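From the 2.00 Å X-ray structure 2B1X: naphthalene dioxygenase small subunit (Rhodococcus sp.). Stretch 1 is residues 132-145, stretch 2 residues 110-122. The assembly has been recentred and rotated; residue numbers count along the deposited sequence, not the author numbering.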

# COMPACT_ATOMS: atom_id res chain seq x y z
N ASP B 132 -8.93 -4.03 -2.61
CA ASP B 132 -8.60 -5.29 -1.99
C ASP B 132 -8.38 -6.29 -3.08
O ASP B 132 -8.97 -6.15 -4.15
CB ASP B 132 -9.77 -5.81 -1.12
CG ASP B 132 -10.08 -4.86 0.01
OD1 ASP B 132 -9.19 -4.05 0.36
OD2 ASP B 132 -11.19 -4.83 0.60
N VAL B 133 -7.53 -7.27 -2.81
CA VAL B 133 -7.36 -8.42 -3.66
C VAL B 133 -7.48 -9.68 -2.81
O VAL B 133 -6.80 -9.81 -1.79
CB VAL B 133 -5.98 -8.42 -4.33
CG1 VAL B 133 -5.72 -9.73 -5.06
CG2 VAL B 133 -5.88 -7.26 -5.33
N LEU B 134 -8.36 -10.60 -3.20
CA LEU B 134 -8.37 -11.94 -2.63
C LEU B 134 -7.84 -12.92 -3.69
O LEU B 134 -8.17 -12.80 -4.87
CB LEU B 134 -9.77 -12.37 -2.21
CG LEU B 134 -10.44 -11.56 -1.08
CD1 LEU B 134 -11.71 -12.28 -0.72
CD2 LEU B 134 -9.51 -11.49 0.11
N SER B 135 -6.95 -13.82 -3.27
CA SER B 135 -6.41 -14.83 -4.20
C SER B 135 -6.69 -16.21 -3.61
O SER B 135 -6.63 -16.38 -2.41
CB SER B 135 -4.92 -14.68 -4.36
OG SER B 135 -4.39 -15.83 -5.02
N GLY B 136 -6.96 -17.19 -4.44
CA GLY B 136 -7.23 -18.52 -3.88
C GLY B 136 -7.49 -19.57 -4.92
O GLY B 136 -7.55 -19.28 -6.12
N GLU B 137 -7.71 -20.79 -4.46
CA GLU B 137 -8.07 -21.86 -5.35
C GLU B 137 -9.47 -22.36 -5.03
O GLU B 137 -9.81 -22.59 -3.87
CB GLU B 137 -7.04 -22.98 -5.30
CG GLU B 137 -7.26 -24.03 -6.38
CD GLU B 137 -6.14 -25.06 -6.42
OE1 GLU B 137 -5.97 -25.79 -5.41
OE2 GLU B 137 -5.43 -25.13 -7.45
N ARG B 138 -10.29 -22.50 -6.06
CA ARG B 138 -11.64 -23.04 -5.92
C ARG B 138 -11.63 -24.44 -6.46
O ARG B 138 -11.18 -24.67 -7.58
CB ARG B 138 -12.67 -22.22 -6.69
CG ARG B 138 -12.53 -20.71 -6.49
CD ARG B 138 -13.68 -19.93 -7.15
NE ARG B 138 -13.67 -20.22 -8.58
CZ ARG B 138 -14.52 -19.71 -9.47
NH1 ARG B 138 -15.46 -18.85 -9.09
NH2 ARG B 138 -14.41 -20.07 -10.75
N THR B 139 -12.09 -25.37 -5.62
CA THR B 139 -12.35 -26.74 -6.03
C THR B 139 -13.84 -26.99 -5.97
O THR B 139 -14.44 -26.90 -4.90
CB THR B 139 -11.55 -27.71 -5.10
OG1 THR B 139 -10.17 -27.33 -5.17
CG2 THR B 139 -11.55 -29.14 -5.66
N ASP B 140 -14.42 -27.33 -7.13
CA ASP B 140 -15.87 -27.46 -7.32
C ASP B 140 -16.26 -28.88 -7.75
O ASP B 140 -15.46 -29.64 -8.32
CB ASP B 140 -16.43 -26.50 -8.39
CG ASP B 140 -16.06 -25.04 -8.17
OD1 ASP B 140 -15.67 -24.65 -7.03
OD2 ASP B 140 -16.10 -24.20 -9.11
N VAL B 141 -17.49 -29.22 -7.44
CA VAL B 141 -18.15 -30.36 -8.07
C VAL B 141 -19.31 -29.78 -8.87
O VAL B 141 -20.20 -29.13 -8.31
CB VAL B 141 -18.61 -31.41 -7.04
CG1 VAL B 141 -19.36 -32.60 -7.71
CG2 VAL B 141 -17.39 -31.90 -6.26
N LEU B 142 -19.26 -29.98 -10.18
CA LEU B 142 -20.35 -29.61 -11.08
C LEU B 142 -21.12 -30.86 -11.51
O LEU B 142 -20.52 -31.91 -11.74
CB LEU B 142 -19.79 -28.90 -12.30
CG LEU B 142 -19.75 -27.37 -12.35
CD1 LEU B 142 -19.69 -26.67 -10.98
CD2 LEU B 142 -18.63 -26.92 -13.27
N ARG B 143 -22.44 -30.73 -11.63
CA ARG B 143 -23.32 -31.81 -12.02
C ARG B 143 -24.07 -31.42 -13.29
O ARG B 143 -24.60 -30.32 -13.36
CB ARG B 143 -24.35 -32.09 -10.93
CG ARG B 143 -23.83 -32.92 -9.79
CD ARG B 143 -24.79 -34.00 -9.33
NE ARG B 143 -25.79 -33.44 -8.44
CZ ARG B 143 -25.72 -33.41 -7.11
NH1 ARG B 143 -24.69 -33.92 -6.46
NH2 ARG B 143 -26.72 -32.86 -6.43
N ARG B 144 -24.12 -32.32 -14.27
CA ARG B 144 -24.94 -32.11 -15.47
C ARG B 144 -26.40 -31.94 -15.09
O ARG B 144 -26.89 -32.62 -14.20
CB ARG B 144 -24.81 -33.27 -16.46
CG ARG B 144 -23.59 -33.19 -17.35
CD ARG B 144 -23.75 -33.95 -18.66
NE ARG B 144 -22.46 -34.40 -19.20
CZ ARG B 144 -21.69 -33.67 -20.01
NH1 ARG B 144 -22.07 -32.43 -20.37
NH2 ARG B 144 -20.54 -34.17 -20.46
N ALA B 145 -27.06 -30.99 -15.73
CA ALA B 145 -28.48 -30.73 -15.50
C ALA B 145 -29.04 -30.17 -16.79
O ALA B 145 -28.69 -29.07 -17.19
CB ALA B 145 -28.69 -29.75 -14.34
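Stretch 2, residues 110-122: EDEFKVTSNLLLY

Two neighbouring strands of an antiparallel sheet illustrate a general principle: the backbone ladder fixes the register, and contacts between side chains can run to residues beyond the register partner. In this small subunit of naphthalene dioxygenase, residues 112-122 of the second stretch form an extended strand that runs against strand 132-145. Their N-to-C directions differ by 158°, with a signed crossing angle of 158°, and their axes approach to 4.7 Å. Together the two stretches bury 1279 Å², both sides summed.

The register is unbroken from Val133 opposite Tyr122 to Arg143 opposite Glu112. Hydrogen-bonded pairs alternate with non-hydrogen-bonded ones, as antiparallel geometry requires. At Leu134 and Leu121, for example, each amide serves the other's carbonyl, with Leu121 N to Leu134 O at 2.7 Å and Leu134 N to Leu121 O at 2.9 Å. The pattern repeats at Gly136 with Leu119, Arg138 with Ser117, Asp140 with Val115 and Leu142 with Phe113. One further bond, from Arg144 N to Asp111 O at 2.8 Å, extends the ladder to a residue just before the second strand begins. Between these pairs, CA-H...O contacts use the same carbonyls; the shortest joins Thr116 CA to Arg138 O at 3.2 Å.

Arg138 has the largest area covered by the opposing stretch, 94 Å². Its long side chain lies on the same face as those of Ser117 and Leu119, and its guanidinium presents an edge to the serine hydroxyl. Arg138 NH2 donates to Ser117 OG at 3.2 Å, while Arg138 NE makes a weak bond to the same oxygen at 3.3 Å. The p rotamer of Ser117 accompanies this arrangement, and its OG also lies 2.6 Å from the oxygen of water 1, to which it is hydrogen-bonded.

Leu119 follows with 81 Å². It faces Gly136, which has no side chain to meet it, and its side chain also touches Arg138, two residues further along, with Leu119 CD2 4.0 Å from Arg138 CD. A side chain may meet a residue other than its register partner.

Phe113, with 79 Å², near the start of its strand, likewise meets more than its register partner. Its backbone pairs with Leu142 through Phe113 N to Leu142 O at 2.8 Å and Leu142 N to Phe113 O at 2.9 Å, but its ring also meets Arg144, where Phe113 CZ is 3.6 Å from Arg144 NH2. Phe113 CE1 lies over one face of that guanidinium. On this same face of the sheet, Leu142 packs diagonally against Val115, with Leu142 CD2 to Val115 CG2 at 3.7 Å.

The opposite face has its own contacts. Val133 CG1 packs against Leu120 CD1 at 3.5 Å, a diagonal apolar contact. Farther along, Arg143 and Glu112 form a salt bridge between register partners, with Arg143 NH1 donating to Glu112 OE2 at 3.1 Å.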

# COMPACT_ATOMS: atom_id res chain seq x y z
N GLU B 110 -20.64 -40.58 -12.92
CA GLU B 110 -20.85 -40.08 -14.28
C GLU B 110 -21.76 -38.87 -14.11
O GLU B 110 -22.48 -38.79 -13.11
CB GLU B 110 -21.56 -41.14 -15.14
CG GLU B 110 -20.94 -42.54 -15.09
CD GLU B 110 -20.19 -42.89 -16.36
OE1 GLU B 110 -20.84 -43.27 -17.37
OE2 GLU B 110 -18.94 -42.80 -16.37
N ASP B 111 -21.72 -37.92 -15.05
CA ASP B 111 -22.51 -36.69 -14.93
C ASP B 111 -22.01 -35.69 -13.84
O ASP B 111 -22.58 -34.61 -13.65
CB ASP B 111 -24.04 -37.00 -14.85
CG ASP B 111 -24.67 -36.71 -13.46
OD1 ASP B 111 -25.58 -35.84 -13.39
OD2 ASP B 111 -24.36 -37.31 -12.40
N GLU B 112 -20.93 -36.05 -13.14
CA GLU B 112 -20.28 -35.15 -12.20
C GLU B 112 -18.84 -34.86 -12.64
O GLU B 112 -18.16 -35.76 -13.15
CB GLU B 112 -20.30 -35.72 -10.78
CG GLU B 112 -21.63 -35.56 -10.07
CD GLU B 112 -21.59 -35.78 -8.56
OE1 GLU B 112 -20.51 -36.03 -7.99
OE2 GLU B 112 -22.65 -35.71 -7.92
N PHE B 113 -18.40 -33.62 -12.45
CA PHE B 113 -17.05 -33.20 -12.80
C PHE B 113 -16.36 -32.44 -11.65
O PHE B 113 -17.00 -31.64 -10.95
CB PHE B 113 -17.05 -32.37 -14.08
CG PHE B 113 -17.56 -33.12 -15.27
CD1 PHE B 113 -18.92 -33.14 -15.58
CD2 PHE B 113 -16.68 -33.84 -16.08
CE1 PHE B 113 -19.40 -33.86 -16.69
CE2 PHE B 113 -17.15 -34.56 -17.19
CZ PHE B 113 -18.52 -34.57 -17.49
N LYS B 114 -15.07 -32.71 -11.46
CA LYS B 114 -14.24 -31.98 -10.51
C LYS B 114 -13.52 -30.85 -11.24
O LYS B 114 -12.73 -31.07 -12.17
CB LYS B 114 -13.25 -32.91 -9.79
CG LYS B 114 -13.90 -34.12 -9.08
CD LYS B 114 -12.86 -34.99 -8.32
CE LYS B 114 -13.55 -36.11 -7.52
NZ LYS B 114 -12.60 -37.23 -7.19
N VAL B 115 -13.84 -29.63 -10.84
CA VAL B 115 -13.39 -28.47 -11.56
C VAL B 115 -12.63 -27.58 -10.60
O VAL B 115 -13.17 -27.17 -9.58
CB VAL B 115 -14.58 -27.73 -12.21
CG1 VAL B 115 -14.10 -26.52 -12.98
CG2 VAL B 115 -15.36 -28.70 -13.11
N THR B 116 -11.37 -27.33 -10.93
CA THR B 116 -10.44 -26.55 -10.12
C THR B 116 -9.96 -25.31 -10.89
O THR B 116 -9.47 -25.42 -12.02
CB THR B 116 -9.22 -27.41 -9.71
OG1 THR B 116 -9.67 -28.66 -9.18
CG2 THR B 116 -8.50 -26.77 -8.54
N SER B 117 -10.15 -24.14 -10.29
CA SER B 117 -9.68 -22.90 -10.93
C SER B 117 -8.97 -21.98 -9.96
O SER B 117 -9.26 -22.00 -8.76
CB SER B 117 -10.85 -22.19 -11.60
OG SER B 117 -11.99 -22.10 -10.75
N ASN B 118 -8.03 -21.17 -10.48
CA ASN B 118 -7.45 -20.08 -9.71
C ASN B 118 -8.35 -18.85 -9.76
O ASN B 118 -8.89 -18.51 -10.82
CB ASN B 118 -6.05 -19.77 -10.22
CG ASN B 118 -5.08 -20.83 -9.83
OD1 ASN B 118 -5.45 -21.77 -9.10
ND2 ASN B 118 -3.87 -20.75 -10.35
N LEU B 119 -8.55 -18.20 -8.62
CA LEU B 119 -9.44 -17.05 -8.55
C LEU B 119 -8.63 -15.92 -8.01
O LEU B 119 -8.01 -16.04 -6.94
CB LEU B 119 -10.65 -17.29 -7.64
CG LEU B 119 -11.45 -16.03 -7.25
CD1 LEU B 119 -12.22 -15.39 -8.42
CD2 LEU B 119 -12.40 -16.34 -6.09
N LEU B 120 -8.61 -14.82 -8.76
CA LEU B 120 -8.20 -13.56 -8.17
C LEU B 120 -9.42 -12.62 -8.16
O LEU B 120 -9.98 -12.29 -9.21
CB LEU B 120 -6.98 -12.96 -8.90
CG LEU B 120 -6.41 -11.54 -8.89
CD1 LEU B 120 -7.23 -10.45 -8.19
CD2 LEU B 120 -4.97 -11.50 -8.47
N LEU B 121 -9.82 -12.21 -6.97
CA LEU B 121 -11.00 -11.37 -6.83
C LEU B 121 -10.57 -9.95 -6.50
O LEU B 121 -9.87 -9.75 -5.51
CB LEU B 121 -11.91 -11.93 -5.74
CG LEU B 121 -13.16 -11.08 -5.41
CD1 LEU B 121 -14.19 -11.11 -6.49
CD2 LEU B 121 -13.74 -11.46 -4.09
N TYR B 122 -10.94 -8.98 -7.36
CA TYR B 122 -10.59 -7.59 -7.20
C TYR B 122 -11.79 -6.86 -6.63
O TYR B 122 -12.91 -7.18 -7.00
CB TYR B 122 -10.17 -6.98 -8.57
CG TYR B 122 -9.78 -5.49 -8.54
CD1 TYR B 122 -8.49 -5.10 -8.32
CD2 TYR B 122 -10.74 -4.49 -8.76
CE1 TYR B 122 -8.12 -3.73 -8.33
CE2 TYR B 122 -10.41 -3.14 -8.73
CZ TYR B 122 -9.12 -2.77 -8.51
OH TYR B 122 -8.83 -1.45 -8.50
O HOH W 1 -13.54 -23.94 -9.90